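Local coordinates for protein disulfide-isomerase A4 (PDB 3EC3) that catalyses the rearrangement of disulfide bonds in proteins in the endoplasmic reticulum, and is represented here by its noncatalytic pair of thioredoxin-like domains, b and b', at residues A[9-14]-A[18-23]; A[55-60]-A[108-113]; A[67-72]-A[77-82]; A[116-121]-A[161-166]. The protein carries 1 engineered substitution. One frame throughout, in Å; residues are numbered along the deposited sequence.

Contact 1. Residues A[9-14]-A[18-23]; sequences KEILTL and QEFLKD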
loop_
_atom_site.group_PDB
_atom_site.type_symbol
_atom_site.label_atom_id
_atom_site.label_comp_id
_atom_site.label_asym_id
_atom_site.label_seq_id
_atom_site.Cartn_x
_atom_site.Cartn_y
_atom_site.Cartn_z
ATOM N N LYS A 9 6.768 17.175 8.104
ATOM C CA LYS A 9 6.047 18.444 8.104
ATOM C C LYS A 9 4.981 18.492 9.166
ATOM O O LYS A 9 4.261 17.511 9.373
ATOM C CB LYS A 9 5.441 18.688 6.673
ATOM C CG LYS A 9 5.136 20.117 6.382
ATOM C CD LYS A 9 4.949 20.354 4.853
ATOM C CE LYS A 9 4.901 21.820 4.586
ATOM N NZ LYS A 9 4.643 22.159 3.168
ATOM N N GLU A 10 4.824 19.629 9.856
ATOM C CA GLU A 10 3.813 19.681 10.925
ATOM C C GLU A 10 2.365 19.688 10.398
ATOM O O GLU A 10 2.048 20.348 9.384
ATOM C CB GLU A 10 4.035 20.878 11.893
ATOM C CG GLU A 10 3.205 20.781 13.188
ATOM C CD GLU A 10 3.474 21.956 14.185
ATOM O OE1 GLU A 10 4.283 22.817 13.830
ATOM O OE2 GLU A 10 2.853 22.021 15.266
ATOM N N ILE A 11 1.501 18.974 11.100
ATOM C CA ILE A 11 0.073 18.985 10.846
ATOM C C ILE A 11 -0.484 19.920 11.889
ATOM O O ILE A 11 -0.176 19.747 13.071
ATOM C CB ILE A 11 -0.515 17.560 11.000
ATOM C CG1 ILE A 11 -0.106 16.770 9.724
ATOM C CG2 ILE A 11 -2.052 17.655 11.262
ATOM C CD1 ILE A 11 -0.869 15.477 9.424
ATOM N N LEU A 12 -1.242 20.928 11.463
ATOM C CA LEU A 12 -1.768 21.934 12.372
ATOM C C LEU A 12 -3.205 21.600 12.794
ATOM O O LEU A 12 -3.610 21.914 13.909
ATOM C CB LEU A 12 -1.695 23.344 11.770
ATOM C CG LEU A 12 -0.347 23.708 11.167
ATOM C CD1 LEU A 12 -0.475 25.025 10.401
ATOM C CD2 LEU A 12 0.717 23.722 12.242
ATOM N N THR A 13 -3.995 20.996 11.912
ATOM C CA THR A 13 -5.407 20.845 12.211
ATOM C C THR A 13 -5.896 19.421 12.019
ATOM O O THR A 13 -5.294 18.593 11.299
ATOM C CB THR A 13 -6.276 21.750 11.319
ATOM O OG1 THR A 13 -6.114 21.357 9.951
ATOM C CG2 THR A 13 -5.930 23.244 11.498
ATOM N N LEU A 14 -7.048 19.150 12.613
ATOM C CA LEU A 14 -7.666 17.870 12.421
ATOM C C LEU A 14 -8.080 17.726 10.944
ATOM O O LEU A 14 -7.978 16.628 10.363
ATOM C CB LEU A 14 -8.870 17.746 13.353
ATOM C CG LEU A 14 -9.061 16.504 14.200
ATOM C CD1 LEU A 14 -10.541 16.445 14.605
ATOM C CD2 LEU A 14 -8.645 15.265 13.418
ATOM N N GLN A 18 -7.906 14.549 8.194
ATOM C CA GLN A 18 -9.110 14.116 7.439
ATOM C C GLN A 18 -8.929 14.174 5.919
ATOM O O GLN A 18 -9.252 13.237 5.187
ATOM C CB GLN A 18 -10.322 14.916 7.917
ATOM C CG GLN A 18 -10.666 14.582 9.411
ATOM C CD GLN A 18 -11.719 15.518 10.028
ATOM O OE1 GLN A 18 -11.735 16.705 9.776
ATOM N NE2 GLN A 18 -12.587 14.961 10.864
ATOM N N GLU A 19 -8.345 15.260 5.434
ATOM C CA GLU A 19 -8.057 15.404 4.013
ATOM C C GLU A 19 -7.038 14.358 3.490
ATOM O O GLU A 19 -7.176 13.832 2.392
ATOM C CB GLU A 19 -7.575 16.829 3.750
ATOM C CG GLU A 19 -7.022 17.099 2.363
ATOM C CD GLU A 19 -6.535 18.535 2.238
ATOM O OE1 GLU A 19 -7.313 19.367 1.738
ATOM O OE2 GLU A 19 -5.411 18.834 2.711
ATOM N N PHE A 20 -6.035 14.044 4.277
ATOM C CA PHE A 20 -5.104 12.996 3.902
ATOM C C PHE A 20 -5.818 11.651 3.710
ATOM O O PHE A 20 -5.551 10.922 2.743
ATOM C CB PHE A 20 -4.001 12.892 4.932
ATOM C CG PHE A 20 -3.013 14.063 4.861
ATOM C CD1 PHE A 20 -3.028 14.921 3.767
ATOM C CD2 PHE A 20 -2.090 14.262 5.842
ATOM C CE1 PHE A 20 -2.138 15.981 3.670
ATOM C CE2 PHE A 20 -1.202 15.325 5.760
ATOM C CZ PHE A 20 -1.229 16.171 4.658
ATOM N N LEU A 21 -6.759 11.367 4.582
ATOM C CA LEU A 21 -7.339 10.017 4.584
ATOM C C LEU A 21 -8.313 9.938 3.418
ATOM O O LEU A 21 -8.483 8.912 2.772
ATOM C CB LEU A 21 -7.968 9.737 5.964
ATOM C CG LEU A 21 -6.901 9.724 7.088
ATOM C CD1 LEU A 21 -7.481 9.805 8.515
ATOM C CD2 LEU A 21 -5.914 8.545 6.958
ATOM N N LYS A 22 -8.919 11.076 3.091
ATOM C CA LYS A 22 -9.937 11.133 2.048
ATOM C C LYS A 22 -9.385 11.236 0.636
ATOM O O LYS A 22 -9.882 10.573 -0.290
ATOM C CB LYS A 22 -10.842 12.314 2.338
ATOM C CG LYS A 22 -11.894 12.024 3.402
ATOM C CD LYS A 22 -11.283 11.492 4.683
ATOM C CE LYS A 22 -12.052 11.993 5.878
ATOM N NZ LYS A 22 -11.341 11.666 7.107
ATOM N N ASP A 23 -8.331 12.017 0.481
ATOM C CA ASP A 23 -7.830 12.438 -0.821
ATOM C C ASP A 23 -6.569 11.724 -1.179
ATOM O O ASP A 23 -6.168 11.712 -2.344
ATOM C CB ASP A 23 -7.404 13.906 -0.751
ATOM C CG ASP A 23 -8.563 14.847 -0.728
ATOM O OD1 ASP A 23 -9.711 14.355 -0.657
ATOM O OD2 ASP A 23 -8.293 16.081 -0.750
#

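Contact 2. Residues A[55-60]-A[108-113]; sequences YKFHHT and DYVVKH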
loop_
_atom_site.group_PDB
_atom_site.type_symbol
_atom_site.label_atom_id
_atom_site.label_comp_id
_atom_site.label_asym_id
_atom_site.label_seq_id
_atom_site.Cartn_x
_atom_site.Cartn_y
_atom_site.Cartn_z
ATOM N N TYR A 55 9.153 8.402 1.018
ATOM C CA TYR A 55 7.866 8.633 1.719
ATOM C C TYR A 55 7.695 10.082 2.127
ATOM O O TYR A 55 8.676 10.807 2.279
ATOM C CB TYR A 55 7.779 7.780 2.988
ATOM C CG TYR A 55 7.956 6.309 2.762
ATOM C CD1 TYR A 55 9.217 5.720 2.886
ATOM C CD2 TYR A 55 6.867 5.493 2.423
ATOM C CE1 TYR A 55 9.400 4.377 2.687
ATOM C CE2 TYR A 55 7.046 4.131 2.209
ATOM C CZ TYR A 55 8.321 3.587 2.352
ATOM O OH TYR A 55 8.520 2.245 2.164
ATOM N N LYS A 56 6.444 10.498 2.341
ATOM C CA LYS A 56 6.160 11.802 2.954
ATOM C C LYS A 56 5.906 11.554 4.443
ATOM O O LYS A 56 5.134 10.633 4.790
ATOM C CB LYS A 56 4.869 12.415 2.380
ATOM C CG LYS A 56 4.880 12.768 0.867
ATOM C CD LYS A 56 5.418 14.146 0.660
ATOM C CE LYS A 56 6.820 14.095 0.088
ATOM N NZ LYS A 56 7.302 15.451 -0.332
ATOM N N PHE A 57 6.474 12.406 5.294
ATOM C CA PHE A 57 6.322 12.292 6.754
ATOM C C PHE A 57 5.641 13.515 7.379
ATOM O O PHE A 57 5.925 14.681 6.968
ATOM C CB PHE A 57 7.732 12.134 7.347
ATOM C CG PHE A 57 8.377 10.822 7.005
ATOM C CD1 PHE A 57 9.078 10.666 5.812
ATOM C CD2 PHE A 57 8.291 9.738 7.881
ATOM C CE1 PHE A 57 9.679 9.445 5.490
ATOM C CE2 PHE A 57 8.916 8.521 7.585
ATOM C CZ PHE A 57 9.600 8.373 6.362
ATOM N N HIS A 58 4.773 13.287 8.374
ATOM C CA HIS A 58 4.131 14.379 9.071
ATOM C C HIS A 58 4.321 14.154 10.566
ATOM O O HIS A 58 4.671 13.022 10.979
ATOM C CB HIS A 58 2.650 14.430 8.755
ATOM C CG HIS A 58 2.377 14.532 7.286
ATOM N ND1 HIS A 58 2.225 15.737 6.645
ATOM C CD2 HIS A 58 2.328 13.576 6.321
ATOM C CE1 HIS A 58 2.036 15.523 5.346
ATOM N NE2 HIS A 58 2.085 14.215 5.125
ATOM N N HIS A 59 4.084 15.211 11.334
ATOM C CA HIS A 59 4.133 15.096 12.808
ATOM C C HIS A 59 3.148 16.014 13.436
ATOM O O HIS A 59 2.697 16.961 12.819
ATOM C CB HIS A 59 5.546 15.366 13.358
ATOM C CG HIS A 59 6.038 16.755 13.113
ATOM N ND1 HIS A 59 6.722 17.110 11.978
ATOM C CD2 HIS A 59 5.959 17.875 13.870
ATOM C CE1 HIS A 59 7.061 18.388 12.048
ATOM N NE2 HIS A 59 6.619 18.876 13.198
ATOM N N THR A 60 2.760 15.714 14.669
ATOM C CA THR A 60 1.900 16.622 15.378
ATOM C C THR A 60 2.234 16.598 16.863
ATOM O O THR A 60 2.676 15.557 17.399
ATOM C CB THR A 60 0.388 16.271 15.130
ATOM O OG1 THR A 60 -0.422 17.279 15.731
ATOM C CG2 THR A 60 0.019 14.923 15.739
ATOM N N ASP A 108 12.511 0.643 9.800
ATOM C CA ASP A 108 11.979 -0.694 9.545
ATOM C C ASP A 108 10.452 -0.786 9.611
ATOM O O ASP A 108 9.851 -1.388 8.731
ATOM C CB ASP A 108 12.593 -1.701 10.525
ATOM C CG ASP A 108 14.038 -2.050 10.188
ATOM O OD1 ASP A 108 14.605 -1.541 9.191
ATOM O OD2 ASP A 108 14.609 -2.844 10.950
ATOM N N TYR A 109 9.835 -0.213 10.654
ATOM C CA TYR A 109 8.369 -0.289 10.851
ATOM C C TYR A 109 7.613 0.404 9.697
ATOM O O TYR A 109 6.568 -0.094 9.222
ATOM C CB TYR A 109 7.988 0.373 12.173
ATOM C CG TYR A 109 6.583 0.116 12.669
ATOM C CD1 TYR A 109 5.569 1.019 12.415
ATOM C CD2 TYR A 109 6.287 -1.023 13.418
ATOM C CE1 TYR A 109 4.282 0.811 12.891
ATOM C CE2 TYR A 109 5.013 -1.251 13.895
ATOM C CZ TYR A 109 4.015 -0.322 13.621
ATOM O OH TYR A 109 2.744 -0.538 14.076
ATOM N N VAL A 110 8.122 1.559 9.273
ATOM C CA VAL A 110 7.547 2.298 8.132
ATOM C C VAL A 110 7.614 1.447 6.865
ATOM O O VAL A 110 6.640 1.300 6.170
ATOM C CB VAL A 110 8.281 3.657 7.914
ATOM C CG1 VAL A 110 7.831 4.286 6.618
ATOM C CG2 VAL A 110 8.017 4.596 9.101
ATOM N N VAL A 111 8.777 0.864 6.576
ATOM C CA VAL A 111 8.904 0.044 5.357
ATOM C C VAL A 111 7.959 -1.166 5.453
ATOM O O VAL A 111 7.172 -1.401 4.545
ATOM C CB VAL A 111 10.388 -0.348 5.042
ATOM C CG1 VAL A 111 10.480 -1.329 3.843
ATOM C CG2 VAL A 111 11.225 0.913 4.746
ATOM N N LYS A 112 7.990 -1.851 6.582
ATOM C CA LYS A 112 7.138 -2.996 6.832
ATOM C C LYS A 112 5.673 -2.686 6.574
ATOM O O LYS A 112 4.995 -3.444 5.860
ATOM C CB LYS A 112 7.338 -3.502 8.266
ATOM C CG LYS A 112 6.412 -4.670 8.636
ATOM C CD LYS A 112 6.856 -5.362 9.890
ATOM C CE LYS A 112 5.893 -6.482 10.277
ATOM N NZ LYS A 112 6.246 -7.029 11.644
ATOM N N HIS A 113 5.185 -1.571 7.126
ATOM C CA HIS A 113 3.754 -1.260 7.126
ATOM C C HIS A 113 3.243 -0.226 6.125
ATOM O O HIS A 113 2.093 0.164 6.174
ATOM C CB HIS A 113 3.290 -0.866 8.536
ATOM C CG HIS A 113 3.289 -2.018 9.481
ATOM N ND1 HIS A 113 4.167 -2.121 10.537
ATOM C CD2 HIS A 113 2.560 -3.161 9.481
ATOM C CE1 HIS A 113 3.961 -3.265 11.167
ATOM N NE2 HIS A 113 2.985 -3.907 10.550
#

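Contact 3. Residues A[67-72]-A[77-82]; sequences KFLKVS and VLMQPE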
loop_
_atom_site.group_PDB
_atom_site.type_symbol
_atom_site.label_atom_id
_atom_site.label_comp_id
_atom_site.label_asym_id
_atom_site.label_seq_id
_atom_site.Cartn_x
_atom_site.Cartn_y
_atom_site.Cartn_z
ATOM N N LYS A 67 -6.100 12.645 20.636
ATOM C CA LYS A 67 -7.456 12.198 21.101
ATOM C C LYS A 67 -8.306 11.664 19.958
ATOM O O LYS A 67 -8.819 10.524 20.026
ATOM C CB LYS A 67 -8.169 13.331 21.871
ATOM C CG LYS A 67 -7.385 13.750 23.096
ATOM C CD LYS A 67 -8.016 14.878 23.946
ATOM C CE LYS A 67 -7.034 15.312 25.038
ATOM N NZ LYS A 67 -7.372 16.664 25.598
ATOM N N PHE A 68 -8.438 12.453 18.888
ATOM C CA PHE A 68 -9.120 11.987 17.675
ATOM C C PHE A 68 -8.586 10.653 17.185
ATOM O O PHE A 68 -9.373 9.778 16.798
ATOM C CB PHE A 68 -9.055 13.032 16.547
ATOM C CG PHE A 68 -9.535 12.534 15.211
ATOM C CD1 PHE A 68 -8.626 12.098 14.250
ATOM C CD2 PHE A 68 -10.895 12.516 14.903
ATOM C CE1 PHE A 68 -9.076 11.641 12.983
ATOM C CE2 PHE A 68 -11.347 12.053 13.648
ATOM C CZ PHE A 68 -10.443 11.620 12.694
ATOM N N LEU A 69 -7.265 10.491 17.188
ATOM C CA LEU A 69 -6.643 9.278 16.663
ATOM C C LEU A 69 -6.653 8.126 17.644
ATOM O O LEU A 69 -6.178 7.033 17.316
ATOM C CB LEU A 69 -5.194 9.526 16.267
ATOM C CG LEU A 69 -4.970 10.485 15.109
ATOM C CD1 LEU A 69 -3.471 10.597 14.880
ATOM C CD2 LEU A 69 -5.724 10.009 13.866
ATOM N N LYS A 70 -7.136 8.389 18.843
ATOM C CA LYS A 70 -7.212 7.415 19.913
ATOM C C LYS A 70 -5.820 6.859 20.331
ATOM O O LYS A 70 -5.679 5.684 20.664
ATOM C CB LYS A 70 -8.284 6.340 19.567
ATOM C CG LYS A 70 -9.694 6.964 19.378
ATOM C CD LYS A 70 -10.896 5.960 19.639
ATOM C CE LYS A 70 -12.079 6.655 20.354
ATOM N NZ LYS A 70 -13.166 5.698 20.855
ATOM N N VAL A 71 -4.813 7.734 20.352
ATOM C CA VAL A 71 -3.440 7.358 20.757
ATOM C C VAL A 71 -2.924 8.296 21.832
ATOM O O VAL A 71 -3.334 9.460 21.888
ATOM C CB VAL A 71 -2.423 7.376 19.561
ATOM C CG1 VAL A 71 -2.834 6.417 18.438
ATOM C CG2 VAL A 71 -2.191 8.801 19.017
ATOM N N SER A 72 -2.023 7.829 22.687
ATOM C CA SER A 72 -1.354 8.772 23.598
ATOM C C SER A 72 -0.151 9.387 22.857
ATOM O O SER A 72 0.132 9.024 21.698
ATOM C CB SER A 72 -0.941 8.110 24.915
ATOM O OG SER A 72 -0.221 6.926 24.645
ATOM N N VAL A 77 2.347 6.622 13.918
ATOM C CA VAL A 77 1.057 6.077 13.526
ATOM C C VAL A 77 1.106 6.035 11.997
ATOM O O VAL A 77 1.460 7.030 11.371
ATOM C CB VAL A 77 -0.101 6.983 14.005
ATOM C CG1 VAL A 77 -1.427 6.445 13.500
ATOM C CG2 VAL A 77 -0.090 7.137 15.563
ATOM N N LEU A 78 0.761 4.893 11.411
ATOM C CA LEU A 78 0.681 4.771 9.963
ATOM C C LEU A 78 -0.749 4.395 9.633
ATOM O O LEU A 78 -1.306 3.418 10.225
ATOM C CB LEU A 78 1.605 3.680 9.442
ATOM C CG LEU A 78 3.001 4.138 8.969
ATOM C CD1 LEU A 78 3.826 4.313 10.162
ATOM C CD2 LEU A 78 3.617 3.042 8.022
HETATM N N MSE A 79 -1.336 5.143 8.709
HETATM C CA MSE A 79 -2.693 4.912 8.305
HETATM C C MSE A 79 -2.771 4.926 6.792
HETATM O O MSE A 79 -1.934 5.545 6.128
HETATM C CB MSE A 79 -3.576 6.008 8.879
HETATM C CG MSE A 79 -3.630 5.989 10.384
HETATM SE SE MSE A 79 -4.661 7.516 11.038
HETATM C CE MSE A 79 -3.271 8.869 10.825
ATOM N N GLN A 80 -3.750 4.225 6.230
ATOM C CA GLN A 80 -3.933 4.275 4.783
ATOM C C GLN A 80 -5.119 5.187 4.467
ATOM O O GLN A 80 -6.038 5.269 5.258
ATOM C CB GLN A 80 -4.224 2.859 4.237
ATOM C CG GLN A 80 -3.062 1.915 4.387
ATOM C CD GLN A 80 -1.872 2.252 3.490
ATOM O OE1 GLN A 80 -1.986 2.968 2.493
ATOM N NE2 GLN A 80 -0.723 1.729 3.852
ATOM N N PRO A 81 -5.139 5.782 3.267
ATOM C CA PRO A 81 -6.311 6.513 2.822
ATOM C C PRO A 81 -7.549 5.557 2.804
ATOM O O PRO A 81 -7.353 4.359 2.657
ATOM C CB PRO A 81 -5.977 6.879 1.392
ATOM C CG PRO A 81 -4.522 6.684 1.203
ATOM C CD PRO A 81 -4.061 5.729 2.264
ATOM N N GLU A 82 -8.755 6.097 2.947
ATOM C CA GLU A 82 -9.984 5.315 2.991
ATOM C C GLU A 82 -10.060 4.359 1.790
ATOM O O GLU A 82 -10.529 3.221 1.929
ATOM C CB GLU A 82 -11.237 6.221 2.904
ATOM C CG GLU A 82 -11.585 7.067 4.143
ATOM C CD GLU A 82 -13.136 7.450 4.246
ATOM O OE1 GLU A 82 -13.922 7.262 3.287
ATOM O OE2 GLU A 82 -13.570 7.923 5.335
#

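Contact 4. Residues A[116-121]-A[161-166]; sequences PLVGHR and EVAKDF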
loop_
_atom_site.group_PDB
_atom_site.type_symbol
_atom_site.label_atom_id
_atom_site.label_comp_id
_atom_site.label_asym_id
_atom_site.label_seq_id
_atom_site.Cartn_x
_atom_site.Cartn_y
_atom_site.Cartn_z
ATOM N N PRO A 116 -0.674 -1.173 1.714
ATOM C CA PRO A 116 -1.893 -1.856 2.122
ATOM C C PRO A 116 -1.938 -3.300 1.614
ATOM O O PRO A 116 -1.143 -3.693 0.741
ATOM C CB PRO A 116 -2.984 -1.066 1.447
ATOM C CG PRO A 116 -2.443 -0.374 0.330
ATOM C CD PRO A 116 -0.921 -0.194 0.650
ATOM N N LEU A 117 -2.851 -4.091 2.170
ATOM C CA LEU A 117 -3.080 -5.434 1.669
ATOM C C LEU A 117 -3.329 -5.433 0.168
ATOM O O LEU A 117 -2.765 -6.258 -0.556
ATOM C CB LEU A 117 -4.353 -5.992 2.312
ATOM C CG LEU A 117 -4.394 -7.414 2.810
ATOM C CD1 LEU A 117 -5.802 -7.950 2.955
ATOM C CD2 LEU A 117 -3.330 -8.413 2.229
ATOM N N VAL A 118 -4.162 -4.521 -0.316
ATOM C CA VAL A 118 -4.304 -4.342 -1.792
ATOM C C VAL A 118 -4.308 -2.867 -2.158
ATOM O O VAL A 118 -5.332 -2.177 -2.033
ATOM C CB VAL A 118 -5.550 -5.036 -2.397
ATOM C CG1 VAL A 118 -5.574 -4.829 -3.945
ATOM C CG2 VAL A 118 -5.538 -6.520 -2.129
ATOM N N GLY A 119 -3.131 -2.398 -2.573
ATOM C CA GLY A 119 -2.926 -1.017 -2.983
ATOM C C GLY A 119 -3.037 -0.870 -4.477
ATOM O O GLY A 119 -3.396 -1.823 -5.176
ATOM N N HIS A 120 -2.730 0.330 -4.963
ATOM C CA HIS A 120 -2.833 0.657 -6.394
ATOM C C HIS A 120 -1.415 0.856 -6.942
ATOM O O HIS A 120 -0.727 1.811 -6.571
ATOM C CB HIS A 120 -3.655 1.951 -6.609
ATOM C CG HIS A 120 -3.803 2.356 -8.059
ATOM N ND1 HIS A 120 -4.336 3.569 -8.427
ATOM C CD2 HIS A 120 -3.497 1.713 -9.210
ATOM C CE1 HIS A 120 -4.350 3.669 -9.750
ATOM N NE2 HIS A 120 -3.875 2.539 -10.251
ATOM N N ARG A 121 -0.977 -0.106 -7.755
ATOM C CA ARG A 121 0.338 -0.056 -8.406
ATOM C C ARG A 121 0.207 0.830 -9.637
ATOM O O ARG A 121 -0.659 0.617 -10.478
ATOM C CB ARG A 121 0.796 -1.474 -8.774
ATOM C CG ARG A 121 2.100 -1.527 -9.621
ATOM C CD ARG A 121 2.276 -2.971 -10.018
ATOM N NE ARG A 121 3.460 -3.230 -10.841
ATOM C CZ ARG A 121 3.405 -3.642 -12.101
ATOM N NH1 ARG A 121 4.522 -3.908 -12.755
ATOM N NH2 ARG A 121 2.226 -3.802 -12.707
ATOM N N GLU A 161 -9.975 -10.495 -0.818
ATOM C CA GLU A 161 -10.324 -11.874 -0.400
ATOM C C GLU A 161 -9.210 -12.918 -0.585
ATOM O O GLU A 161 -9.100 -13.837 0.233
ATOM C CB GLU A 161 -11.638 -12.315 -1.042
ATOM C CG GLU A 161 -12.818 -11.463 -0.577
ATOM C CD GLU A 161 -13.119 -11.637 0.915
ATOM O OE1 GLU A 161 -13.169 -12.787 1.401
ATOM O OE2 GLU A 161 -13.327 -10.640 1.612
ATOM N N VAL A 162 -8.399 -12.790 -1.635
ATOM C CA VAL A 162 -7.290 -13.704 -1.850
ATOM C C VAL A 162 -6.055 -13.210 -1.110
ATOM O O VAL A 162 -5.345 -13.975 -0.426
ATOM C CB VAL A 162 -7.012 -13.884 -3.379
ATOM C CG1 VAL A 162 -5.898 -14.912 -3.631
ATOM C CG2 VAL A 162 -8.304 -14.389 -4.109
ATOM N N ALA A 163 -5.776 -11.915 -1.257
ATOM C CA ALA A 163 -4.614 -11.312 -0.613
ATOM C C ALA A 163 -4.481 -11.676 0.853
ATOM O O ALA A 163 -3.366 -11.933 1.331
ATOM C CB ALA A 163 -4.640 -9.736 -0.821
ATOM N N LYS A 164 -5.584 -11.701 1.600
ATOM C CA LYS A 164 -5.486 -11.914 3.059
ATOM C C LYS A 164 -4.998 -13.313 3.386
ATOM O O LYS A 164 -4.542 -13.558 4.501
ATOM C CB LYS A 164 -6.833 -11.721 3.736
ATOM C CG LYS A 164 -7.855 -12.738 3.321
ATOM C CD LYS A 164 -8.884 -12.904 4.432
ATOM C CE LYS A 164 -10.201 -13.429 3.854
ATOM N NZ LYS A 164 -9.950 -14.656 3.076
ATOM N N ASP A 165 -5.116 -14.212 2.418
ATOM C CA ASP A 165 -4.730 -15.627 2.605
ATOM C C ASP A 165 -3.295 -15.935 2.217
ATOM O O ASP A 165 -2.755 -17.030 2.559
ATOM C CB ASP A 165 -5.676 -16.518 1.815
ATOM C CG ASP A 165 -7.017 -16.657 2.487
ATOM O OD1 ASP A 165 -7.099 -16.394 3.704
ATOM O OD2 ASP A 165 -7.990 -17.028 1.797
ATOM N N PHE A 166 -2.660 -14.977 1.532
ATOM C CA PHE A 166 -1.286 -15.128 1.057
ATOM C C PHE A 166 -0.409 -13.963 1.495
ATOM O O PHE A 166 0.086 -13.201 0.642
ATOM C CB PHE A 166 -1.243 -15.292 -0.459
ATOM C CG PHE A 166 -1.960 -16.553 -0.952
ATOM C CD1 PHE A 166 -3.320 -16.523 -1.288
ATOM C CD2 PHE A 166 -1.264 -17.745 -1.080
ATOM C CE1 PHE A 166 -3.981 -17.699 -1.727
ATOM C CE2 PHE A 166 -1.901 -18.929 -1.537
ATOM C CZ PHE A 166 -3.264 -18.899 -1.854
#

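Contact 1. Residues A[9-14]-A[18-23]
Ile11 on Phe20 and Leu14 bonded to Gln18 make this a short-range contact, in which the link after edge strand 9-10 meets the helix it leads into. The helical part is one hydrogen bond, from Gln18 N to Leu14 O at 3.0 Å. It is nearly straight, with an N-H...O angle of 173°, and it belongs to the first turn of helix 14-23. The Gln18 side chain starts beside its own backbone N and puts CG 3.5 Å from the same Leu14 O, so the methylene lies beside that oxygen. Just ahead, Thr13 is the N-cap: its OG1 bonds to Gln16 N and takes up an amide of the opening turn. This is the first strand-to-helix step of the thioredoxin-like b domain. Further down the helix the contact becomes apolar. Ile11 has CG1 beside its backbone N (chi1 -76°) and its chain continues extended, which carries CD1 to 3.7 Å from Phe20 CE2. The methyl approaches the ring obliquely, and the two side chains run antiparallel alongside one another. Leu30 and Ile65 also touch Ile11, while the Phe20 ring meets Val28 and the imidazole of His58.

Contact 2. Residues A[55-60]-A[108-113]
The backbones of 55-60 and 108-113 stay well apart, with 9.0 Å between the nearest CA atoms, those of Tyr55 and Val110, and the strand draws away from the helix toward Thr60. Side chains bridge the gap, the tyrosine hydroxyl reaching as far as Val111 CA, and Val110 is the hub. The Val110 CG1 methyl sits over one face of the Tyr55 ring, 4.1 Å from the centroid and only 6° off the ring normal, which is a well-centred CH-pi contact. The other methyl turns to Phe57: Val110 CG2 lies 4.3 Å from Phe57 CE2, near the plane of that ring and at its edge. One valine thus meets two aromatic rings in two different ways. The next residue, Val111, flanks the hydroxyl end of the tyrosine, crossing it at about a right angle with Val111 CG2 4.0 Å from Tyr55 OH. The tyrosine gets there because CG is anti to its carbonyl carbon (chi1 -56°), which sends the ring out toward the helix. In the thioredoxin-like b domain, helix 103-113 is laid here against the central sheet: Ile29 of strand 28-32 touches Tyr55, Phe57 and Val110, and Leu51 of helix 39-51 touches both Phe57 and Val110. No hydrogen bond crosses between the two segments, so what joins them is dispersion and methyl-to-ring attraction, with the exposed Val111 marking where this apolar layer comes up to the surface.

Contact 3. Residues A[67-72]-A[77-82]
Two apolar pairs join 67-72 to 77-82, Leu69 with Met79 and Val71 with Val77. In the first, Leu69 CD2 lies 3.9 Å from the selenium of Met79, which is built as selenomethionine, and 4.1 Å from its CE. The extended Met79 chain (chi2 175°) carries the selenium to the leucine methyl, and the bend at chi3 (-78°) then turns CE in beside it as the two chains cross. The valines instead reach tip to tip, with Val71 CG1 4.0 Å from Val77 CG2. Backbone bonding shapes the helical side: Lys70, with a positive phi of 61°, ends helix 63-69 in a Schellman motif, and its N bonds to Lys67 O at 3.0 Å. In this way the chain of the thioredoxin-like b domain turns back so that Val71 follows Leu69 onto the same strand. Val77 and Met79 are paired through their backbones with strand 28-32, and Leu30 of that strand also touches Leu69. Since no hydrogen bond links the two segments, helix end and strand are held by hydrophobic burial.

Contact 4. Residues A[116-121]-A[161-166]
Segment 116-121 comes closest to 161-166 where it enters the weakly bonded edge strand at about 118-121, with 6.5 Å between the CA atoms of Leu117 and Ala163; the second segment is the end of helix 149-163, closed by a type I turn from Ala163 to Phe166. The small Ala163 takes two neighbours on its single methyl: its CB is 3.6 Å from Leu117 CD2 and equally 3.6 Å from Val118 CG2. Leu117 straddles the helix end, since its other branch, CD1, rests 4.0 Å from Lys164 CB. The rest of Lys164 leads off the contact. Its chi1 of 65° starts the chain back along the helix and the bend at chi4 (54°) turns the amine in, so that Lys164 NZ bonds to Glu161 O at 3.1 Å, in the carbonyl plane on a lone pair. Lys164 NZ also forms a salt bridge with Asp165 OD2 at 3.3 Å, and that carboxylate has Arg220 as a second partner. Here the first strand of the thioredoxin-like b' domain packs under its helix, beside the b domain: Tyr88 makes a cation-pi contact with Lys164 and bonds to Glu161, while Glu89 accepts from Leu117 N. The chemistry therefore divides, with aliphatic packing inside and the lysine ammonium engaged by carbonyl, carboxylate and ring at the domain border.

Contacts 1, 2 and 3 all reach the five-stranded mixed sheet of the b domain, with centres 11 to 15 Å apart, while contact 4 lies in the b' domain, 20 to 25 Å from the others. Contact 1 closes first along the chain, contact 3 is nested within the loop closed by contact 2, and contact 4 follows. Strands 9-10 and 57-60 are neighbours, joining contacts 1 and 2 through a probable backbone hydrogen bond, Ile11 N to His59 O; another, between Leu21 O and Glu82 N, ties contact 1 to contact 3. Helix 103-113 of contact 2 is followed, after a short linker, by strand 118-121 of contact 4. The two sheets share the strand order 1-3-2-4-5, so the fragment is a tandem of thioredoxin-like domains.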